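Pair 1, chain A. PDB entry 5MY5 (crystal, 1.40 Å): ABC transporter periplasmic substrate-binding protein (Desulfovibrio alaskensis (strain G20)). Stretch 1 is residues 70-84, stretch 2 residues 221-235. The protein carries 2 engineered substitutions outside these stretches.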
# COMPACT_ATOMS: atom_id res chain seq x y z
N MET A 70 -6.63 3.58 -17.13
CA MET A 70 -8.03 3.24 -17.26
C MET A 70 -8.93 4.43 -16.98
O MET A 70 -9.94 4.63 -17.68
CB MET A 70 -8.44 2.08 -16.34
CG MET A 70 -7.86 0.69 -16.73
SD MET A 70 -8.32 -0.68 -15.67
CE MET A 70 -9.88 -1.10 -16.57
N GLY A 71 -8.60 5.28 -15.96
CA GLY A 71 -9.34 6.48 -15.71
C GLY A 71 -9.20 7.48 -16.83
O GLY A 71 -10.19 8.05 -17.31
N GLU A 72 -7.96 7.68 -17.30
CA GLU A 72 -7.75 8.52 -18.46
C GLU A 72 -8.50 8.03 -19.74
O GLU A 72 -8.99 8.86 -20.45
CB GLU A 72 -6.25 8.61 -18.75
CG GLU A 72 -5.90 9.63 -19.82
CD GLU A 72 -4.40 9.71 -20.05
OE1 GLU A 72 -3.65 9.11 -19.27
OE2 GLU A 72 -4.02 10.42 -21.03
N ASN A 73 -8.64 6.73 -19.96
CA ASN A 73 -9.34 6.21 -21.14
C ASN A 73 -10.86 6.17 -20.94
O ASN A 73 -11.57 5.64 -21.80
CB ASN A 73 -8.81 4.84 -21.44
CG ASN A 73 -9.12 4.33 -22.86
OD1 ASN A 73 -8.72 4.96 -23.88
ND2 ASN A 73 -9.78 3.17 -22.94
N CYS A 74 -11.37 6.64 -19.82
CA CYS A 74 -12.79 6.68 -19.51
C CYS A 74 -13.36 5.29 -19.30
O CYS A 74 -14.59 5.08 -19.47
CB CYS A 74 -13.59 7.48 -20.55
SG CYS A 74 -13.03 9.20 -20.74
N ASP A 75 -12.52 4.32 -18.97
CA ASP A 75 -12.94 2.94 -18.81
C ASP A 75 -13.81 2.75 -17.52
O ASP A 75 -14.50 1.72 -17.31
CB ASP A 75 -11.77 1.96 -18.76
CG ASP A 75 -11.00 1.82 -20.02
OD1 ASP A 75 -11.68 1.76 -21.06
OD2 ASP A 75 -9.75 1.61 -20.00
N VAL A 76 -13.55 3.59 -16.52
CA VAL A 76 -14.07 3.48 -15.17
C VAL A 76 -14.57 4.82 -14.65
O VAL A 76 -14.25 5.91 -15.16
CB VAL A 76 -13.01 2.89 -14.19
CG1 VAL A 76 -12.58 1.50 -14.56
CG2 VAL A 76 -11.80 3.83 -14.03
N ASP A 77 -15.41 4.77 -13.62
CA ASP A 77 -15.97 5.90 -12.98
C ASP A 77 -15.16 6.51 -11.81
O ASP A 77 -15.34 7.65 -11.41
CB ASP A 77 -17.34 5.51 -12.42
CG ASP A 77 -18.25 4.88 -13.49
OD1 ASP A 77 -18.48 5.56 -14.55
OD2 ASP A 77 -18.72 3.74 -13.33
N ILE A 78 -14.32 5.67 -11.22
CA ILE A 78 -13.59 6.05 -9.97
C ILE A 78 -12.32 5.23 -9.85
O ILE A 78 -12.26 4.10 -10.28
CB ILE A 78 -14.53 5.84 -8.75
CG1 ILE A 78 -13.95 6.51 -7.55
CG2 ILE A 78 -14.84 4.39 -8.56
CD1 ILE A 78 -14.93 6.54 -6.38
N LEU A 79 -11.35 5.85 -9.23
CA LEU A 79 -10.11 5.20 -8.89
C LEU A 79 -10.07 5.04 -7.35
O LEU A 79 -10.43 5.94 -6.61
CB LEU A 79 -8.89 6.10 -9.27
CG LEU A 79 -8.74 6.46 -10.71
CD1 LEU A 79 -7.38 7.14 -10.95
CD2 LEU A 79 -8.97 5.36 -11.68
N LEU A 80 -9.45 3.95 -6.96
CA LEU A 80 -9.05 3.80 -5.49
C LEU A 80 -7.60 3.38 -5.57
O LEU A 80 -7.27 2.25 -5.87
CB LEU A 80 -9.93 2.74 -4.79
CG LEU A 80 -9.58 2.52 -3.32
CD1 LEU A 80 -9.77 3.76 -2.47
CD2 LEU A 80 -10.45 1.31 -2.83
N VAL A 81 -6.71 4.31 -5.21
CA VAL A 81 -5.28 4.07 -5.43
C VAL A 81 -4.48 4.65 -4.27
O VAL A 81 -5.07 5.16 -3.31
CB VAL A 81 -4.77 4.65 -6.78
CG1 VAL A 81 -5.37 3.85 -7.95
CG2 VAL A 81 -5.17 6.07 -6.88
N HIS A 82 -3.16 4.46 -4.34
CA HIS A 82 -2.30 4.80 -3.20
C HIS A 82 -0.95 5.28 -3.68
O HIS A 82 0.09 4.66 -3.37
CB HIS A 82 -2.19 3.62 -2.24
CG HIS A 82 -1.93 2.32 -2.91
ND1 HIS A 82 -0.67 1.82 -3.09
CD2 HIS A 82 -2.77 1.40 -3.48
CE1 HIS A 82 -0.73 0.66 -3.74
NE2 HIS A 82 -2.01 0.39 -3.99
N ALA A 83 -1.01 6.34 -4.46
CA ALA A 83 0.18 6.92 -5.10
C ALA A 83 0.04 8.46 -5.27
O ALA A 83 -0.32 8.97 -6.32
CB ALA A 83 0.43 6.22 -6.43
N PRO A 84 0.33 9.15 -4.16
CA PRO A 84 -0.05 10.56 -4.09
C PRO A 84 0.46 11.46 -5.24
O PRO A 84 -0.29 12.21 -5.76
CB PRO A 84 0.46 10.97 -2.70
CG PRO A 84 0.42 9.70 -1.89
CD PRO A 84 0.72 8.62 -2.85
N PHE A 221 3.66 5.11 5.98
CA PHE A 221 2.23 5.06 5.60
C PHE A 221 1.99 4.94 4.12
O PHE A 221 2.72 5.53 3.33
CB PHE A 221 1.49 6.28 6.10
CG PHE A 221 1.44 6.43 7.62
CD1 PHE A 221 1.96 5.46 8.49
CD2 PHE A 221 0.92 7.64 8.16
CE1 PHE A 221 1.90 5.64 9.88
CE2 PHE A 221 0.91 7.83 9.53
CZ PHE A 221 1.40 6.82 10.38
N ASN A 222 0.99 4.17 3.77
CA ASN A 222 0.57 3.97 2.39
C ASN A 222 -0.82 4.56 2.27
O ASN A 222 -1.82 3.80 2.43
CB ASN A 222 0.66 2.51 2.03
CG ASN A 222 0.42 2.23 0.52
OD1 ASN A 222 0.94 2.95 -0.32
ND2 ASN A 222 -0.34 1.16 0.20
N GLN A 223 -0.91 5.84 1.97
CA GLN A 223 -2.16 6.60 1.98
C GLN A 223 -3.02 6.18 0.73
O GLN A 223 -2.59 6.31 -0.41
CB GLN A 223 -1.95 8.07 1.92
CG GLN A 223 -3.23 8.87 2.01
CD GLN A 223 -3.93 8.69 3.33
OE1 GLN A 223 -3.35 8.91 4.41
NE2 GLN A 223 -5.21 8.33 3.28
N TYR A 224 -4.28 5.75 1.01
CA TYR A 224 -5.28 5.57 -0.02
C TYR A 224 -6.16 6.78 -0.23
O TYR A 224 -6.61 7.41 0.80
CB TYR A 224 -6.23 4.45 0.36
CG TYR A 224 -5.72 3.15 -0.01
CD1 TYR A 224 -4.74 2.53 0.76
CD2 TYR A 224 -6.17 2.50 -1.13
CE1 TYR A 224 -4.23 1.28 0.40
CE2 TYR A 224 -5.69 1.28 -1.51
CZ TYR A 224 -4.71 0.64 -0.73
OH TYR A 224 -4.25 -0.58 -1.12
N SER A 225 -6.48 7.06 -1.50
CA SER A 225 -7.49 8.05 -1.86
C SER A 225 -8.44 7.51 -2.91
O SER A 225 -8.03 6.70 -3.76
CB SER A 225 -6.82 9.29 -2.37
OG SER A 225 -5.95 9.79 -1.37
N ALA A 226 -9.66 8.04 -2.87
CA ALA A 226 -10.58 7.82 -3.98
C ALA A 226 -10.59 9.03 -4.86
O ALA A 226 -10.47 10.19 -4.35
CB ALA A 226 -12.01 7.54 -3.47
N ILE A 227 -10.72 8.80 -6.16
CA ILE A 227 -10.76 9.94 -7.13
C ILE A 227 -11.81 9.62 -8.17
O ILE A 227 -11.64 8.76 -9.04
CB ILE A 227 -9.39 10.04 -7.87
CG1 ILE A 227 -8.24 10.19 -6.88
CG2 ILE A 227 -9.44 11.26 -8.78
CD1 ILE A 227 -6.84 9.98 -7.48
N PRO A 228 -12.94 10.36 -8.13
CA PRO A 228 -13.93 10.30 -9.20
C PRO A 228 -13.30 10.74 -10.54
O PRO A 228 -12.60 11.76 -10.54
CB PRO A 228 -15.03 11.26 -8.73
CG PRO A 228 -14.92 11.25 -7.23
CD PRO A 228 -13.38 11.20 -7.02
N VAL A 229 -13.61 10.02 -11.57
CA VAL A 229 -13.17 10.43 -12.95
C VAL A 229 -14.02 11.65 -13.29
O VAL A 229 -15.16 11.76 -12.98
CB VAL A 229 -13.33 9.26 -13.88
CG1 VAL A 229 -13.13 9.66 -15.38
CG2 VAL A 229 -12.36 8.16 -13.56
N ASN A 230 -13.40 12.63 -13.93
CA ASN A 230 -14.00 13.96 -14.18
C ASN A 230 -14.90 13.94 -15.40
O ASN A 230 -14.47 13.56 -16.47
CB ASN A 230 -12.87 14.97 -14.38
CG ASN A 230 -13.37 16.37 -14.28
OD1 ASN A 230 -14.49 16.68 -14.62
ND2 ASN A 230 -12.50 17.25 -13.80
N PRO A 231 -16.18 14.28 -15.23
CA PRO A 231 -17.15 14.30 -16.36
C PRO A 231 -16.78 15.28 -17.50
O PRO A 231 -17.18 15.09 -18.65
CB PRO A 231 -18.48 14.72 -15.69
CG PRO A 231 -18.25 14.62 -14.27
CD PRO A 231 -16.83 14.61 -13.95
N ALA A 232 -15.93 16.22 -17.20
CA ALA A 232 -15.38 17.10 -18.26
C ALA A 232 -14.46 16.39 -19.18
O ALA A 232 -14.32 16.79 -20.35
CB ALA A 232 -14.70 18.26 -17.62
N HIS A 233 -13.81 15.34 -18.69
CA HIS A 233 -12.95 14.48 -19.55
C HIS A 233 -13.72 13.29 -20.10
O HIS A 233 -13.49 12.85 -21.25
CB HIS A 233 -11.72 14.02 -18.72
CG HIS A 233 -10.72 13.24 -19.50
ND1 HIS A 233 -9.96 13.80 -20.51
CD2 HIS A 233 -10.40 11.92 -19.47
CE1 HIS A 233 -9.16 12.87 -21.02
NE2 HIS A 233 -9.42 11.71 -20.42
N CYS A 234 -14.66 12.74 -19.31
CA CYS A 234 -15.41 11.53 -19.72
C CYS A 234 -16.87 11.85 -19.51
O CYS A 234 -17.42 11.67 -18.41
CB CYS A 234 -14.98 10.38 -18.80
SG CYS A 234 -13.24 9.97 -18.82
N PRO A 235 -17.59 12.32 -20.57
CA PRO A 235 -18.87 12.92 -20.19
C PRO A 235 -19.91 11.91 -19.79
O PRO A 235 -20.91 12.35 -19.20
CB PRO A 235 -19.27 13.73 -21.43
CG PRO A 235 -17.96 14.11 -22.00
CD PRO A 235 -17.03 12.94 -21.78
O HOH W 1 -16.95 10.05 -11.65
O HOH W 2 2.52 1.84 -2.66
O HOH W 3 1.81 5.07 -1.31

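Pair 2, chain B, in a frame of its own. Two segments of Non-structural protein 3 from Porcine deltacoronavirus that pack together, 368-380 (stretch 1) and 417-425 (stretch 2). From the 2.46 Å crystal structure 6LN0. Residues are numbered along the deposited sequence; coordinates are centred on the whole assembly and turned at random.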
# COMPACT_ATOMS: atom_id res chain seq x y z
N PRO B 368 26.10 -10.47 41.72
CA PRO B 368 27.04 -11.01 40.74
C PRO B 368 26.82 -12.50 40.52
O PRO B 368 26.00 -13.13 41.22
CB PRO B 368 28.41 -10.73 41.37
CG PRO B 368 28.16 -9.70 42.40
CD PRO B 368 26.79 -10.00 42.93
N PHE B 369 27.55 -13.10 39.58
CA PHE B 369 27.23 -14.47 39.20
C PHE B 369 28.47 -15.15 38.63
O PHE B 369 29.42 -14.50 38.19
CB PHE B 369 26.07 -14.49 38.17
CG PHE B 369 26.33 -13.66 36.95
CD1 PHE B 369 27.05 -14.17 35.88
CD2 PHE B 369 25.80 -12.39 36.84
CE1 PHE B 369 27.26 -13.41 34.72
CE2 PHE B 369 26.00 -11.62 35.69
CZ PHE B 369 26.73 -12.13 34.63
N THR B 370 28.43 -16.47 38.60
CA THR B 370 29.59 -17.22 38.12
C THR B 370 29.19 -17.98 36.87
O THR B 370 28.34 -18.88 36.94
CB THR B 370 30.12 -18.17 39.19
OG1 THR B 370 30.50 -17.41 40.36
CG2 THR B 370 31.30 -18.93 38.65
N PRO B 371 29.74 -17.62 35.71
CA PRO B 371 29.29 -18.22 34.44
C PRO B 371 29.67 -19.69 34.34
O PRO B 371 30.78 -20.08 34.68
CB PRO B 371 30.04 -17.42 33.37
CG PRO B 371 30.55 -16.19 34.07
CD PRO B 371 30.67 -16.49 35.52
N GLN B 372 28.74 -20.50 33.83
CA GLN B 372 29.03 -21.90 33.53
C GLN B 372 29.12 -22.21 32.05
O GLN B 372 29.57 -23.31 31.71
CB GLN B 372 27.96 -22.83 34.13
CG GLN B 372 27.59 -22.47 35.54
CD GLN B 372 28.72 -22.75 36.52
OE1 GLN B 372 29.33 -23.83 36.49
NE2 GLN B 372 28.99 -21.79 37.41
N SER B 373 28.69 -21.31 31.17
CA SER B 373 28.70 -21.52 29.73
C SER B 373 28.48 -20.17 29.04
O SER B 373 28.12 -19.19 29.69
CB SER B 373 27.64 -22.54 29.31
OG SER B 373 26.34 -21.99 29.43
N GLY B 374 28.68 -20.14 27.72
CA GLY B 374 28.64 -18.90 26.97
C GLY B 374 29.99 -18.20 26.94
O GLY B 374 30.93 -18.53 27.68
N LYS B 375 30.09 -17.18 26.08
CA LYS B 375 31.35 -16.48 25.87
C LYS B 375 31.43 -15.14 26.58
O LYS B 375 32.52 -14.70 26.93
CB LYS B 375 31.59 -16.29 24.37
CG LYS B 375 31.33 -17.56 23.56
CD LYS B 375 31.76 -17.42 22.11
CE LYS B 375 32.81 -18.47 21.72
NZ LYS B 375 32.35 -19.90 21.76
N GLY B 376 30.30 -14.49 26.81
CA GLY B 376 30.29 -13.25 27.57
C GLY B 376 28.88 -12.74 27.70
O GLY B 376 27.91 -13.42 27.36
N ALA B 377 28.76 -11.51 28.20
CA ALA B 377 27.45 -10.91 28.36
C ALA B 377 27.56 -9.40 28.22
O ALA B 377 28.55 -8.81 28.66
CB ALA B 377 26.83 -11.28 29.71
N VAL B 378 26.55 -8.79 27.59
CA VAL B 378 26.41 -7.34 27.53
C VAL B 378 25.47 -6.92 28.63
O VAL B 378 24.41 -7.52 28.82
CB VAL B 378 25.87 -6.87 26.17
CG1 VAL B 378 25.44 -5.41 26.25
CG2 VAL B 378 26.91 -7.07 25.09
N ALA B 379 25.83 -5.86 29.35
CA ALA B 379 24.98 -5.31 30.40
C ALA B 379 24.64 -3.87 30.04
O ALA B 379 25.48 -3.16 29.49
CB ALA B 379 25.68 -5.35 31.77
N ILE B 380 23.42 -3.46 30.33
CA ILE B 380 22.99 -2.10 30.06
C ILE B 380 22.45 -1.51 31.35
O ILE B 380 21.80 -2.19 32.15
CB ILE B 380 21.95 -1.96 28.92
CG1 ILE B 380 20.76 -2.88 29.11
CG2 ILE B 380 22.61 -2.16 27.55
CD1 ILE B 380 19.57 -2.49 28.18
N VAL B 417 28.51 5.77 31.46
CA VAL B 417 28.58 4.58 30.62
C VAL B 417 27.19 3.96 30.59
O VAL B 417 26.47 3.99 31.61
CB VAL B 417 29.66 3.59 31.12
CG1 VAL B 417 29.26 3.01 32.44
CG2 VAL B 417 29.89 2.48 30.11
N VAL B 418 26.75 3.51 29.41
CA VAL B 418 25.40 2.98 29.24
C VAL B 418 25.35 1.56 28.72
O VAL B 418 24.27 0.95 28.71
CB VAL B 418 24.52 3.90 28.36
CG1 VAL B 418 24.31 5.22 29.06
CG2 VAL B 418 25.14 4.08 26.96
N ALA B 419 26.47 0.98 28.32
CA ALA B 419 26.51 -0.44 28.02
C ALA B 419 27.96 -0.89 28.14
O ALA B 419 28.87 -0.13 27.81
CB ALA B 419 25.96 -0.73 26.61
N THR B 420 28.15 -2.13 28.60
CA THR B 420 29.47 -2.73 28.72
C THR B 420 29.39 -4.18 28.27
O THR B 420 28.36 -4.84 28.43
CB THR B 420 30.00 -2.70 30.17
OG1 THR B 420 29.01 -3.25 31.05
CG2 THR B 420 30.32 -1.28 30.62
N TYR B 421 30.48 -4.67 27.69
CA TYR B 421 30.61 -6.07 27.33
C TYR B 421 31.62 -6.75 28.25
O TYR B 421 32.75 -6.26 28.40
CB TYR B 421 31.04 -6.26 25.87
CG TYR B 421 31.36 -7.69 25.58
CD1 TYR B 421 30.35 -8.65 25.52
CD2 TYR B 421 32.68 -8.11 25.41
CE1 TYR B 421 30.62 -9.99 25.29
CE2 TYR B 421 32.96 -9.45 25.16
CZ TYR B 421 31.91 -10.38 25.10
OH TYR B 421 32.16 -11.70 24.86
N HIS B 422 31.23 -7.87 28.84
CA HIS B 422 32.04 -8.60 29.80
C HIS B 422 32.34 -9.98 29.21
O HIS B 422 31.47 -10.86 29.20
CB HIS B 422 31.32 -8.73 31.13
CG HIS B 422 30.75 -7.44 31.64
ND1 HIS B 422 31.38 -6.67 32.60
CD2 HIS B 422 29.58 -6.81 31.37
CE1 HIS B 422 30.64 -5.62 32.88
NE2 HIS B 422 29.54 -5.67 32.15
N ARG B 423 33.55 -10.19 28.72
CA ARG B 423 33.94 -11.53 28.31
C ARG B 423 34.14 -12.41 29.55
O ARG B 423 34.39 -11.92 30.65
CB ARG B 423 35.23 -11.50 27.50
CG ARG B 423 36.47 -11.20 28.34
CD ARG B 423 37.64 -12.06 27.90
NE ARG B 423 37.67 -12.21 26.45
CZ ARG B 423 38.48 -11.54 25.64
NH1 ARG B 423 39.34 -10.67 26.16
NH2 ARG B 423 38.43 -11.74 24.33
N PHE B 424 34.02 -13.71 29.35
CA PHE B 424 34.10 -14.69 30.43
C PHE B 424 35.46 -15.39 30.36
O PHE B 424 35.62 -16.39 29.65
CB PHE B 424 32.96 -15.70 30.33
CG PHE B 424 31.61 -15.11 30.60
CD1 PHE B 424 31.48 -13.92 31.29
CD2 PHE B 424 30.47 -15.75 30.16
CE1 PHE B 424 30.23 -13.37 31.54
CE2 PHE B 424 29.20 -15.20 30.39
CZ PHE B 424 29.09 -14.01 31.09
N ASP B 425 36.44 -14.88 31.12
CA ASP B 425 37.79 -15.45 31.19
C ASP B 425 38.54 -14.93 32.42
O ASP B 425 39.41 -14.05 32.31
CB ASP B 425 38.59 -15.13 29.92
CG ASP B 425 38.27 -16.08 28.76
OD1 ASP B 425 38.35 -17.31 28.94
OD2 ASP B 425 37.92 -15.58 27.66

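Both pairs are built on two antiparallel neighbouring strands. The strand axes run at 164° in pair 1 and 163° in pair 2, with closest approaches of 4.6 and 4.7 Å. Fourteen central residues superpose with an RMSD of 0.7 Å.

The backbone ladder is the same in both. In pair 1, Leu A79 and Ile A227 form a hydrogen-bonded pair: Leu A79 N to Ile A227 O is 2.9 Å, and Ile A227 N to Leu A79 O is 2.9 Å. The matching residues in pair 2 are Ala B377 and His B422. Ala B377 N to His B422 O is 3.0 Å, and His B422 N to Ala B377 O is 2.8 Å. Val A81 with Ser A225 likewise corresponds to Ala B379 with Thr B420. One further bond closes each ladder where the second strand ends. Val A229 N donates to Asp A77 O at 2.9 Å, and Phe B424 N donates to Lys B375 O at 3.0 Å.

Side chains fill this frame differently. On the sheet face of Leu A79 and Ile A227, pair 1 packs two branched residues, with Leu A79 CB 4.2 Å from Ile A227 CB. Val A81 CG2 also reaches Ile A227 CD1 at 4.3 Å. Pair 2 has alanine at both first-strand positions. Its bulk comes from the second strand, where Ala B379 CB lies 3.9 Å from His B422 NE2, at the edge of the imidazole ring.

On the other face, Leu A80 and Val B378 match closely, but their partners differ. Ala A226 is small, and Ile A78 CD1 reaches its CB at 4.2 Å. Its match, Tyr B421, is large. Val B378 CG2 meets Tyr B421 CD1 at 3.8 Å, at the ring edge. Ile A78 corresponds to Gly B376, which leaves room for the tyrosine: a CB there would sit 2.3 Å from Tyr B421 OH and 2.7 Å from His B422 O.

A clear contrast is at Val A229 and Phe B424, whose CA atoms fall 0.2 Å apart. Both point toward the first stretch. Val A229 CG2 touches Val A76 O at 3.3 Å. Phe B424 is held between two groups. Pro B371 CG lies 3.6 Å from the centroid of the Phe B424 ring on one face, and Gly B376 CA lies 3.5 Å from that centroid on the opposite face. Ala B377 CB adds a contact to Phe B424 CZ at 3.8 Å.

In pair 1, the loop after the second strand is tied to the first stretch by a disulfide: Cys A74 SG to Cys A234 SG is 2.1 Å, with chi3 of -82°. Next to it, His A233 NE2 donates to Glu A72 O at 2.9 Å. This ties the end of the helix to the same loop. A water also bridges Asp A77 O and Val A229 O. At the other end of the ladder, His A82 CB lies over the Tyr A224 ring, 4.0 Å from its centroid.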